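Local coordinates for sensory box/GGDEF family protein (Caulobacter crescentus, PDB 4YME) that probably takes part in cyclic di-GMP turnover, as the GGDEF (diguanylate cyclase-type) domain of a larger membrane-bound sensory protein, at residues T8-R13 against R66-V71; M18-A23 against I86-A91; D25-E28 against S33-V36; G124-V129 against R152-G157. One frame throughout, in Å; residues are numbered along the deposited sequence.

Contact 1. Residues T8-R13 against R66-V71; sequences TGLLNR and RLQSAV
Leu10, which follows the DxLT motif at the start of this GGDEF domain, lies against Leu67 and Gln68 near the C-terminal end of helix 53-70. The motif ends in an ST turn: Thr8 OG1 takes the N-H of Leu10 at 3.2 Å and nearly straight, 163° at the hydrogen, and also bonds Asp5. Gly9, between them, takes a positive phi (79°) at which a CB would press on the carbonyl O of Thr8. The packed side of the contact is the leucine pair. With CG of Leu10 swung beside its own backbone N (chi1 -62°) and the rest of the chain extended, both methyls are carried to the helix. CD1 faces Leu67 CD1 at 4.2 Å, while CD2 touches the aliphatic CG of Gln68 at 3.8 Å, the two side chains crossing obliquely. Both leucines also lean on Phe85, the last residue of the GGDEF motif, which makes the inner half part of the core beneath that signature. The outer half is looser. Here Gln68 runs its extended chain past the leucine toward the backbone of the turn, without a direct hydrogen bond between the segments: Gly9 O stays 4.3 Å from Gln68 NE2. Water joins them instead, giving one hydrogen to Thr8 O at 2.6 Å and the other to Gln68 OE1 at 2.7 Å.

Contact 2. Residues M18-A23 against I86-A91; sequences MRLAAA and IVVQIA
Leu20 and Ala23, one turn apart on helix 13-30, meet Val88 and Ile90 on the strand that runs on from the GGDEF motif, packing the helix on the antiparallel sheet of this ferredoxin-like fold. Each helix residue has one strand partner. Leu20 holds its CG opposite the backbone N (chi1 175°); its second torsion, 56°, then sends CD1 to Val88 CG1 at 4.0 Å. That CG1 is the valine methyl lying trans to its own N, so the touch is between one branch of each residue, and the two side chains pass at a slant rather than end to end. Further along the strand the roles are reversed. Ala23 has only its CB to offer, aimed at the sheet, and Ile90 spans the gap: its CG1 leaves on the side away from the carbonyl carbon (chi1 -66°) and its straight second torsion extends CD1 to Ala23 CB at 3.8 Å. A short side chain thus faces a long one, and a long one a short one. Leu34 and Leu16 also touch Val88, and the guanidinium end of Arg26 lies by Ile90. All four touching residues are buried and no hydrogen bond crosses between the segments, which implies that the association between them is apolar, consistent with burial of methyl groups.

Contact 3. Residues D25-E28 against S33-V36; sequences DRVE and SLAV
The first helix-strand unit of the GGDEF fold closes here: helix 13-30 ends, the chain turns back, and strand 33-41, central in the sheet, begins beneath the helix's last turns. Val27 and Leu34 make the contact, their side chains crossing at about a right angle. Both methyls of the valine straddle the start of the leucine side chain. CG2 comes closest, 3.8 Å from Leu34 CB, and is also 4.0 Å from Leu34 CD2; CG1 adds a longer touch of 4.1 Å to the same CB. The valine torsion (chi1 -54°) explains this double reach, since it places CG1 beside the backbone N and leaves CG2 in the crowded position between N and the carbonyl carbon. The strand backbone aims the CB of Leu34 at the helix, and with CG trans to the backbone N (chi1 172°) CD2 also comes within reach of the valine. Tyr132 touches both residues and so completes this end of the core. Ser33 points its CB away from the helix (in one of its two conformers OG bonds Gly92 O) and contributes to the contact mainly through its backbone: its O lies 4.3 Å from Val27 CG1. Polar links lie beside the apolar centre, with Arg26 in a salt bridge to Glu32 and Glu28 hydrogen-bonded to Tyr132 OH. No hydrogen bond crosses between the segments, and the side-chain pairing is apolar; the directional bonds are made by Arg26 and Glu28, on the same helix but turned to partners beyond the pair, consistent with a buried hydrophobic seam edged by polar groups.

Contact 4. Residues G124-V129 against R152-G157; sequences GSSLGV and RAKESG
The carbonyl of the Leu127-Gly128 peptide turns its oxygen to Ala153, whose CB stands 3.1 Å from Leu127 O, beyond the oxygen and well tilted out of the peptide plane. This is a close approach of methyl to oxygen, and it brings the helix tightly onto the strand where Gly128, next in line, has no side chain. A second flat group, the carbonyl of Arg152 within the helix, is gripped from both faces: Ser156 N and Ser156 OG each donate to Arg152 O at 2.9 Å, the hydroxyl lying 34° off the plane. Beside the alanine, Lys154 sets its CG against Ser126, 3.6 Å from Ser126 CB and somewhat further from OG. A bend at chi3 (67°) then leads the lysine on to Asp40, where NZ forms a salt bridge. Ser126 OG sits beside its own backbone N and bonds Asp42, so the polar ends of both residues are engaged by aspartates, one at the end of neighbouring strand 33-41 and one just past it. The contact lies at the surface, joining the end of helix 139-156 to edge strand 125-131; Leu127 points to the other face of the sheet, against helix 95-109.

In the fold
From the N terminus, the turn at 8-13 opens contact 1 and helix 13-30 then opens contacts 2 and 3. Contact 3 closes first, a short loop between the helix end and strand 33-41, nested inside both larger loops. Contact 1 closes next on helix 53-70, and contact 2 only afterwards on strand 84-91, so these two cross; they touch through Leu11 with Arg19 and Val71 with Val87. Contacts 2 and 3 set the same helix on neighbouring strands, which pair through Gln89 N and Ala35 O. Contact 4 follows in series, bringing the C-terminal helix to strand 125-131, on the other side of strand 33-41 from strand 84-91.

Contact 1. Residues T8-R13 against R66-V71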
loop_
_atom_site.group_PDB
_atom_site.type_symbol
_atom_site.label_atom_id
_atom_site.label_comp_id
_atom_site.label_asym_id
_atom_site.label_seq_id
_atom_site.Cartn_x
_atom_site.Cartn_y
_atom_site.Cartn_z
ATOM N N THR A 8 -7.110 -8.146 -8.177
ATOM C CA THR A 8 -7.663 -6.924 -7.578
ATOM C C THR A 8 -7.847 -5.729 -8.534
ATOM O O THR A 8 -8.656 -4.859 -8.262
ATOM C CB THR A 8 -6.713 -6.370 -6.452
ATOM O OG1 THR A 8 -5.474 -5.958 -7.010
ATOM C CG2 THR A 8 -6.517 -7.376 -5.328
ATOM N N GLY A 9 -7.195 -5.742 -9.688
ATOM C CA GLY A 9 -7.248 -4.596 -10.568
ATOM C C GLY A 9 -6.365 -3.413 -10.219
ATOM O O GLY A 9 -6.353 -2.395 -10.948
ATOM N N LEU A 10 -5.632 -3.520 -9.127
ATOM C CA LEU A 10 -4.593 -2.527 -8.823
ATOM C C LEU A 10 -3.422 -2.759 -9.766
ATOM O O LEU A 10 -3.416 -3.655 -10.587
ATOM C CB LEU A 10 -4.077 -2.719 -7.379
ATOM C CG LEU A 10 -5.140 -2.525 -6.311
ATOM C CD1 LEU A 10 -4.572 -2.740 -4.918
ATOM C CD2 LEU A 10 -5.809 -1.208 -6.404
ATOM N N LEU A 11 -2.424 -1.874 -9.694
ATOM C CA LEU A 11 -1.221 -2.112 -10.420
ATOM C C LEU A 11 -0.524 -3.371 -9.915
ATOM O O LEU A 11 -0.755 -3.823 -8.789
ATOM C CB LEU A 11 -0.261 -0.908 -10.322
ATOM C CG LEU A 11 -0.747 0.399 -10.901
ATOM C CD1 LEU A 11 0.357 1.449 -10.729
ATOM C CD2 LEU A 11 -1.167 0.281 -12.344
ATOM N N ASN A 12 0.311 -3.951 -10.753
ATOM C CA ASN A 12 1.168 -5.041 -10.330
ATOM C C ASN A 12 2.595 -4.527 -10.067
ATOM O O ASN A 12 2.875 -3.335 -10.151
ATOM C CB ASN A 12 1.106 -6.199 -11.326
ATOM C CG ASN A 12 1.541 -5.830 -12.741
ATOM O OD1 ASN A 12 2.273 -4.869 -12.941
ATOM N ND2 ASN A 12 1.034 -6.561 -13.734
ATOM N N ARG A 13 3.487 -5.423 -9.653
ATOM C CA ARG A 13 4.877 -5.034 -9.368
ATOM C C ARG A 13 5.533 -4.292 -10.531
ATOM O O ARG A 13 6.238 -3.274 -10.289
ATOM C CB ARG A 13 5.710 -6.290 -9.041
ATOM C CG ARG A 13 7.171 -6.001 -8.663
ATOM C CD ARG A 13 7.943 -7.323 -8.404
ATOM N NE ARG A 13 7.408 -8.062 -7.257
ATOM C CZ ARG A 13 7.691 -7.819 -5.974
ATOM N NH1 ARG A 13 8.490 -6.821 -5.618
ATOM N NH2 ARG A 13 7.130 -8.571 -5.030
ATOM N N ARG A 66 -11.139 -0.561 -1.188
ATOM C CA ARG A 66 -10.922 0.537 -0.275
ATOM C C ARG A 66 -9.790 1.444 -0.757
ATOM O O ARG A 66 -9.906 2.680 -0.798
ATOM C CB ARG A 66 -10.700 0.038 1.156
ATOM C CG ARG A 66 -11.922 -0.676 1.703
ATOM C CD ARG A 66 -11.741 -1.108 3.176
ATOM N NE ARG A 66 -12.778 -2.028 3.604
ATOM C CZ ARG A 66 -12.804 -2.647 4.766
ATOM N NH1 ARG A 66 -11.901 -2.361 5.705
ATOM N NH2 ARG A 66 -13.784 -3.516 5.006
ATOM N N LEU A 67 -8.712 0.838 -1.214
ATOM C CA LEU A 67 -7.559 1.660 -1.736
ATOM C C LEU A 67 -7.975 2.432 -2.993
ATOM O O LEU A 67 -7.620 3.627 -3.090
ATOM C CB LEU A 67 -6.336 0.788 -2.016
ATOM C CG LEU A 67 -5.673 0.160 -0.757
ATOM C CD1 LEU A 67 -4.514 -0.742 -1.213
ATOM C CD2 LEU A 67 -5.228 1.240 0.234
ATOM N N GLN A 68 -8.721 1.817 -3.910
ATOM C CA GLN A 68 -9.202 2.517 -5.119
ATOM C C GLN A 68 -10.086 3.702 -4.710
ATOM O O GLN A 68 -10.035 4.764 -5.387
ATOM C CB GLN A 68 -9.981 1.602 -6.068
ATOM C CG GLN A 68 -9.143 0.557 -6.855
ATOM C CD GLN A 68 -9.975 -0.211 -7.963
ATOM O OE1 GLN A 68 -10.900 -0.904 -7.628
ATOM N NE2 GLN A 68 -9.614 -0.085 -9.274
ATOM N N SER A 69 -10.835 3.583 -3.631
ATOM C CA SER A 69 -11.676 4.716 -3.193
ATOM C C SER A 69 -10.819 5.855 -2.680
ATOM O O SER A 69 -11.193 7.003 -2.891
ATOM C CB SER A 69 -12.706 4.291 -2.125
ATOM O OG SER A 69 -12.138 4.104 -0.825
ATOM N N ALA A 70 -9.671 5.585 -2.090
ATOM C CA ALA A 70 -8.885 6.587 -1.365
ATOM C C ALA A 70 -7.698 7.158 -2.129
ATOM O O ALA A 70 -7.122 8.193 -1.727
ATOM C CB ALA A 70 -8.359 5.983 -0.141
ATOM N N VAL A 71 -7.250 6.463 -3.143
ATOM C CA VAL A 71 -6.002 6.797 -3.812
ATOM C C VAL A 71 -6.421 7.213 -5.243
ATOM O O VAL A 71 -6.796 6.348 -6.057
ATOM C CB VAL A 71 -5.017 5.612 -3.782
ATOM C CG1 VAL A 71 -3.656 5.894 -4.506
ATOM C CG2 VAL A 71 -4.736 5.174 -2.311
HETATM O O HOH W 1 -10.183 -3.384 -6.722
#

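Contact 2. Residues M18-A23 against I86-A91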
loop_
_atom_site.group_PDB
_atom_site.type_symbol
_atom_site.label_atom_id
_atom_site.label_comp_id
_atom_site.label_asym_id
_atom_site.label_seq_id
_atom_site.Cartn_x
_atom_site.Cartn_y
_atom_site.Cartn_z
HETATM N N MSE A 18 7.517 0.952 -12.777
HETATM C CA MSE A 18 7.618 1.903 -13.918
HETATM C C MSE A 18 7.047 3.278 -13.538
HETATM O O MSE A 18 7.613 4.319 -13.833
HETATM C CB MSE A 18 6.856 1.421 -15.133
HETATM C CG MSE A 18 7.425 0.199 -15.703
HETATM SE SE MSE A 18 6.434 -0.455 -17.254
HETATM C CE MSE A 18 4.557 -0.214 -16.886
ATOM N N ARG A 19 5.898 3.256 -12.904
ATOM C CA ARG A 19 5.224 4.503 -12.549
ATOM C C ARG A 19 5.948 5.240 -11.415
ATOM O O ARG A 19 5.994 6.458 -11.414
ATOM C CB ARG A 19 3.755 4.255 -12.241
ATOM C CG ARG A 19 2.912 3.991 -13.523
ATOM C CD ARG A 19 1.439 3.943 -13.207
ATOM N NE ARG A 19 0.974 5.269 -12.766
ATOM C CZ ARG A 19 -0.283 5.563 -12.426
ATOM N NH1 ARG A 19 -1.206 4.618 -12.455
ATOM N NH2 ARG A 19 -0.606 6.774 -12.026
ATOM N N LEU A 20 6.550 4.487 -10.493
ATOM C CA LEU A 20 7.330 5.087 -9.396
ATOM C C LEU A 20 8.594 5.738 -9.958
ATOM O O LEU A 20 8.951 6.847 -9.602
ATOM C CB LEU A 20 7.618 4.030 -8.323
ATOM C CG LEU A 20 8.528 4.526 -7.187
ATOM C CD1 LEU A 20 7.975 5.771 -6.522
ATOM C CD2 LEU A 20 8.623 3.376 -6.153
ATOM N N ALA A 21 9.263 5.045 -10.891
ATOM C CA ALA A 21 10.464 5.643 -11.509
ATOM C C ALA A 21 10.099 6.941 -12.223
ATOM O O ALA A 21 10.849 7.950 -12.110
ATOM C CB ALA A 21 11.109 4.679 -12.442
ATOM N N ALA A 22 8.970 6.935 -12.934
ATOM C CA ALA A 22 8.539 8.169 -13.655
ATOM C C ALA A 22 8.187 9.279 -12.668
ATOM O O ALA A 22 8.475 10.464 -12.894
ATOM C CB ALA A 22 7.384 7.866 -14.572
ATOM N N ALA A 23 7.568 8.905 -11.547
ATOM C CA ALA A 23 7.161 9.862 -10.516
ATOM C C ALA A 23 8.376 10.547 -9.921
ATOM O O ALA A 23 8.318 11.734 -9.627
ATOM C CB ALA A 23 6.354 9.161 -9.416
ATOM N N ILE A 86 1.167 -1.571 -1.972
ATOM C CA ILE A 86 1.970 -0.371 -1.979
ATOM C C ILE A 86 1.106 0.774 -2.442
ATOM O O ILE A 86 0.350 0.652 -3.436
ATOM C CB ILE A 86 3.164 -0.483 -2.932
ATOM C CG1 ILE A 86 4.088 -1.595 -2.532
ATOM C CG2 ILE A 86 3.879 0.868 -3.102
ATOM C CD1 ILE A 86 5.016 -1.237 -1.531
ATOM N N VAL A 87 1.225 1.911 -1.768
ATOM C CA VAL A 87 0.628 3.155 -2.236
ATOM C C VAL A 87 1.732 4.146 -2.453
ATOM O O VAL A 87 2.623 4.322 -1.608
ATOM C CB VAL A 87 -0.395 3.722 -1.226
ATOM C CG1 VAL A 87 -0.794 5.113 -1.617
ATOM C CG2 VAL A 87 -1.591 2.774 -1.085
ATOM N N VAL A 88 1.728 4.772 -3.623
ATOM C CA VAL A 88 2.627 5.867 -3.929
ATOM C C VAL A 88 1.863 7.161 -3.912
ATOM O O VAL A 88 0.903 7.330 -4.654
ATOM C CB VAL A 88 3.357 5.647 -5.277
ATOM C CG1 VAL A 88 4.227 6.855 -5.602
ATOM C CG2 VAL A 88 4.132 4.353 -5.302
ATOM N N GLN A 89 2.298 8.069 -3.029
ATOM C CA GLN A 89 1.645 9.362 -2.843
ATOM C C GLN A 89 2.494 10.453 -3.488
ATOM O O GLN A 89 3.652 10.620 -3.168
ATOM C CB GLN A 89 1.554 9.666 -1.349
ATOM C CG GLN A 89 0.854 10.985 -1.117
ATOM C CD GLN A 89 1.054 11.474 0.325
ATOM O OE1 GLN A 89 2.183 11.446 0.869
ATOM N NE2 GLN A 89 -0.008 11.915 0.912
ATOM N N ILE A 90 1.865 11.191 -4.411
ATOM C CA ILE A 90 2.412 12.437 -4.930
ATOM C C ILE A 90 1.534 13.564 -4.412
ATOM O O ILE A 90 0.334 13.581 -4.634
ATOM C CB ILE A 90 2.429 12.457 -6.455
ATOM C CG1 ILE A 90 3.377 11.418 -7.025
ATOM C CG2 ILE A 90 2.889 13.831 -6.949
ATOM C CD1 ILE A 90 3.302 11.168 -8.539
ATOM N N ALA A 91 2.164 14.524 -3.751
ATOM C CA ALA A 91 1.395 15.569 -3.055
ATOM C C ALA A 91 2.232 16.824 -2.897
ATOM O O ALA A 91 3.269 16.939 -3.501
ATOM C CB ALA A 91 0.942 15.057 -1.708
#

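Contact 3. Residues D25-E28 against S33-V36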
loop_
_atom_site.group_PDB
_atom_site.type_symbol
_atom_site.label_atom_id
_atom_site.label_comp_id
_atom_site.label_asym_id
_atom_site.label_seq_id
_atom_site.Cartn_x
_atom_site.Cartn_y
_atom_site.Cartn_z
ATOM N N ASP A 25 11.155 11.308 -11.461
ATOM C CA ASP A 25 11.558 12.354 -12.396
ATOM C C ASP A 25 10.597 13.561 -12.331
ATOM O O ASP A 25 11.031 14.710 -12.410
ATOM C CB ASP A 25 11.609 11.842 -13.820
ATOM C CG ASP A 25 12.747 10.848 -14.056
ATOM O OD1 ASP A 25 13.697 10.841 -13.245
ATOM O OD2 ASP A 25 12.591 10.057 -15.011
ATOM N N ARG A 26 9.303 13.288 -12.216
ATOM C CA ARG A 26 8.320 14.339 -12.079
ATOM C C ARG A 26 8.575 15.251 -10.865
ATOM O O ARG A 26 8.633 16.484 -10.995
ATOM C CB ARG A 26 6.910 13.757 -12.082
ATOM C CG ARG A 26 5.860 14.717 -11.604
ATOM C CD ARG A 26 4.477 14.127 -11.620
ATOM N NE ARG A 26 3.567 14.929 -10.823
ATOM C CZ ARG A 26 2.247 14.836 -10.905
ATOM N NH1 ARG A 26 1.673 14.009 -11.790
ATOM N NH2 ARG A 26 1.502 15.603 -10.150
ATOM N N VAL A 27 8.799 14.641 -9.708
ATOM C CA VAL A 27 8.855 15.415 -8.495
ATOM C C VAL A 27 10.236 16.090 -8.373
ATOM O O VAL A 27 10.348 17.146 -7.775
ATOM C CB VAL A 27 8.471 14.640 -7.210
ATOM C CG1 VAL A 27 7.123 13.983 -7.347
ATOM C CG2 VAL A 27 9.500 13.629 -6.763
ATOM N N GLU A 28 11.276 15.478 -8.928
ATOM C CA GLU A 28 12.599 16.106 -8.910
ATOM C C GLU A 28 12.499 17.465 -9.623
ATOM O O GLU A 28 13.098 18.460 -9.155
ATOM C CB GLU A 28 13.621 15.151 -9.522
ATOM C CG GLU A 28 15.073 15.553 -9.372
ATOM C CD GLU A 28 15.490 15.941 -7.979
ATOM O OE1 GLU A 28 15.187 15.277 -6.957
ATOM O OE2 GLU A 28 16.228 16.923 -7.907
ATOM N N SER A 33 6.041 16.447 -3.252
ATOM C CA SER A 33 6.506 15.379 -2.366
ATOM C C SER A 33 6.117 14.018 -2.923
ATOM O O SER A 33 5.096 13.874 -3.597
ATOM C CB SER A 33 5.986 15.562 -0.971
ATOM O OG SER A 33 4.636 15.400 -0.918
ATOM N N LEU A 34 6.972 13.052 -2.657
ATOM C CA LEU A 34 6.763 11.680 -3.075
ATOM C C LEU A 34 7.070 10.751 -1.901
ATOM O O LEU A 34 8.152 10.833 -1.315
ATOM C CB LEU A 34 7.690 11.359 -4.239
ATOM C CG LEU A 34 7.779 9.925 -4.726
ATOM C CD1 LEU A 34 6.498 9.500 -5.213
ATOM C CD2 LEU A 34 8.953 9.827 -5.791
ATOM N N ALA A 35 6.124 9.883 -1.593
ATOM C CA ALA A 35 6.235 8.888 -0.495
ATOM C C ALA A 35 5.789 7.532 -0.973
ATOM O O ALA A 35 4.883 7.435 -1.851
ATOM C CB ALA A 35 5.386 9.273 0.683
ATOM N N VAL A 36 6.413 6.497 -0.441
ATOM C CA VAL A 36 6.047 5.106 -0.740
ATOM C C VAL A 36 5.622 4.473 0.557
ATOM O O VAL A 36 6.387 4.454 1.522
ATOM C CB VAL A 36 7.192 4.355 -1.393
ATOM C CG1 VAL A 36 6.891 2.900 -1.606
ATOM C CG2 VAL A 36 7.605 5.126 -2.720
#

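Contact 4. Residues G124-V129 against R152-G157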
loop_
_atom_site.group_PDB
_atom_site.type_symbol
_atom_site.label_atom_id
_atom_site.label_comp_id
_atom_site.label_asym_id
_atom_site.label_seq_id
_atom_site.Cartn_x
_atom_site.Cartn_y
_atom_site.Cartn_z
ATOM N N GLY A 124 -7.549 -4.980 9.532
ATOM C CA GLY A 124 -6.459 -4.422 10.300
ATOM C C GLY A 124 -5.205 -4.520 9.456
ATOM O O GLY A 124 -4.961 -5.522 8.838
ATOM N N SER A 125 -4.409 -3.472 9.471
ATOM C CA SER A 125 -3.195 -3.422 8.666
ATOM C C SER A 125 -2.035 -2.805 9.435
ATOM O O SER A 125 -2.243 -2.114 10.463
ATOM C CB SER A 125 -3.479 -2.546 7.468
ATOM O OG SER A 125 -3.769 -1.198 7.839
ATOM N N SER A 126 -0.844 -3.025 8.910
ATOM C CA SER A 126 0.373 -2.381 9.351
ATOM C C SER A 126 1.015 -1.723 8.173
ATOM O O SER A 126 0.795 -2.184 7.042
ATOM C CB SER A 126 1.314 -3.407 9.927
ATOM O OG SER A 126 0.776 -4.008 11.094
ATOM N N LEU A 127 1.747 -0.657 8.371
ATOM C CA LEU A 127 2.354 0.049 7.272
ATOM C C LEU A 127 3.689 0.653 7.609
ATOM O O LEU A 127 3.993 0.916 8.809
ATOM C CB LEU A 127 1.427 1.021 6.603
ATOM C CG LEU A 127 0.866 2.181 7.291
ATOM C CD1 LEU A 127 1.895 3.265 7.445
ATOM C CD2 LEU A 127 -0.270 2.711 6.399
ATOM N N GLY A 128 4.496 0.828 6.582
ATOM C CA GLY A 128 5.785 1.511 6.660
ATOM C C GLY A 128 5.881 2.540 5.583
ATOM O O GLY A 128 5.377 2.301 4.459
ATOM N N VAL A 129 6.575 3.617 5.842
ATOM C CA VAL A 129 6.649 4.762 4.958
ATOM C C VAL A 129 8.098 5.077 4.632
ATOM O O VAL A 129 8.935 5.225 5.547
ATOM C CB VAL A 129 6.006 6.010 5.589
ATOM C CG1 VAL A 129 6.093 7.229 4.616
ATOM C CG2 VAL A 129 4.566 5.743 5.942
ATOM N N ARG A 152 9.886 -2.809 10.672
ATOM C CA ARG A 152 10.090 -2.052 11.911
ATOM C C ARG A 152 8.754 -1.704 12.563
ATOM O O ARG A 152 8.607 -1.769 13.792
ATOM C CB ARG A 152 10.879 -0.774 11.655
ATOM C CG ARG A 152 12.336 -0.997 11.281
ATOM C CD ARG A 152 13.012 -1.871 12.306
ATOM N NE ARG A 152 14.457 -1.861 12.208
ATOM C CZ ARG A 152 15.221 -2.807 12.730
ATOM N NH1 ARG A 152 14.673 -3.846 13.338
ATOM N NH2 ARG A 152 16.528 -2.726 12.621
ATOM N N ALA A 153 7.794 -1.318 11.744
ATOM C CA ALA A 153 6.448 -0.985 12.238
ATOM C C ALA A 153 5.705 -2.181 12.842
ATOM O O ALA A 153 4.945 -2.026 13.788
ATOM C CB ALA A 153 5.618 -0.390 11.110
ATOM N N LYS A 154 5.914 -3.355 12.281
ATOM C CA LYS A 154 5.274 -4.574 12.788
ATOM C C LYS A 154 5.950 -5.006 14.083
ATOM O O LYS A 154 5.255 -5.470 14.980
ATOM C CB LYS A 154 5.251 -5.690 11.739
ATOM C CG LYS A 154 4.295 -5.384 10.574
ATOM C CD LYS A 154 4.524 -6.300 9.389
ATOM C CE LYS A 154 4.153 -7.705 9.699
ATOM N NZ LYS A 154 4.397 -8.551 8.515
ATOM N N GLU A 155 7.271 -4.815 14.217
ATOM C CA GLU A 155 7.972 -5.113 15.467
ATOM C C GLU A 155 7.553 -4.145 16.583
ATOM O O GLU A 155 7.209 -4.574 17.667
ATOM C CB GLU A 155 9.492 -5.075 15.285
ATOM C CG GLU A 155 10.063 -6.226 14.451
ATOM C CD GLU A 155 9.783 -7.611 15.036
ATOM O OE1 GLU A 155 10.321 -7.917 16.124
ATOM O OE2 GLU A 155 9.057 -8.407 14.401
ATOM N N SER A 156 7.579 -2.834 16.297
ATOM C CA SER A 156 7.300 -1.768 17.311
ATOM C C SER A 156 5.824 -1.388 17.542
ATOM O O SER A 156 5.496 -0.804 18.604
ATOM C CB SER A 156 8.050 -0.478 16.934
ATOM O OG SER A 156 7.531 0.098 15.724
ATOM N N GLY A 157 4.973 -1.694 16.546
ATOM C CA GLY A 157 3.553 -1.284 16.499
ATOM C C GLY A 157 3.282 0.144 16.009
ATOM O O GLY A 157 4.212 0.901 15.697
#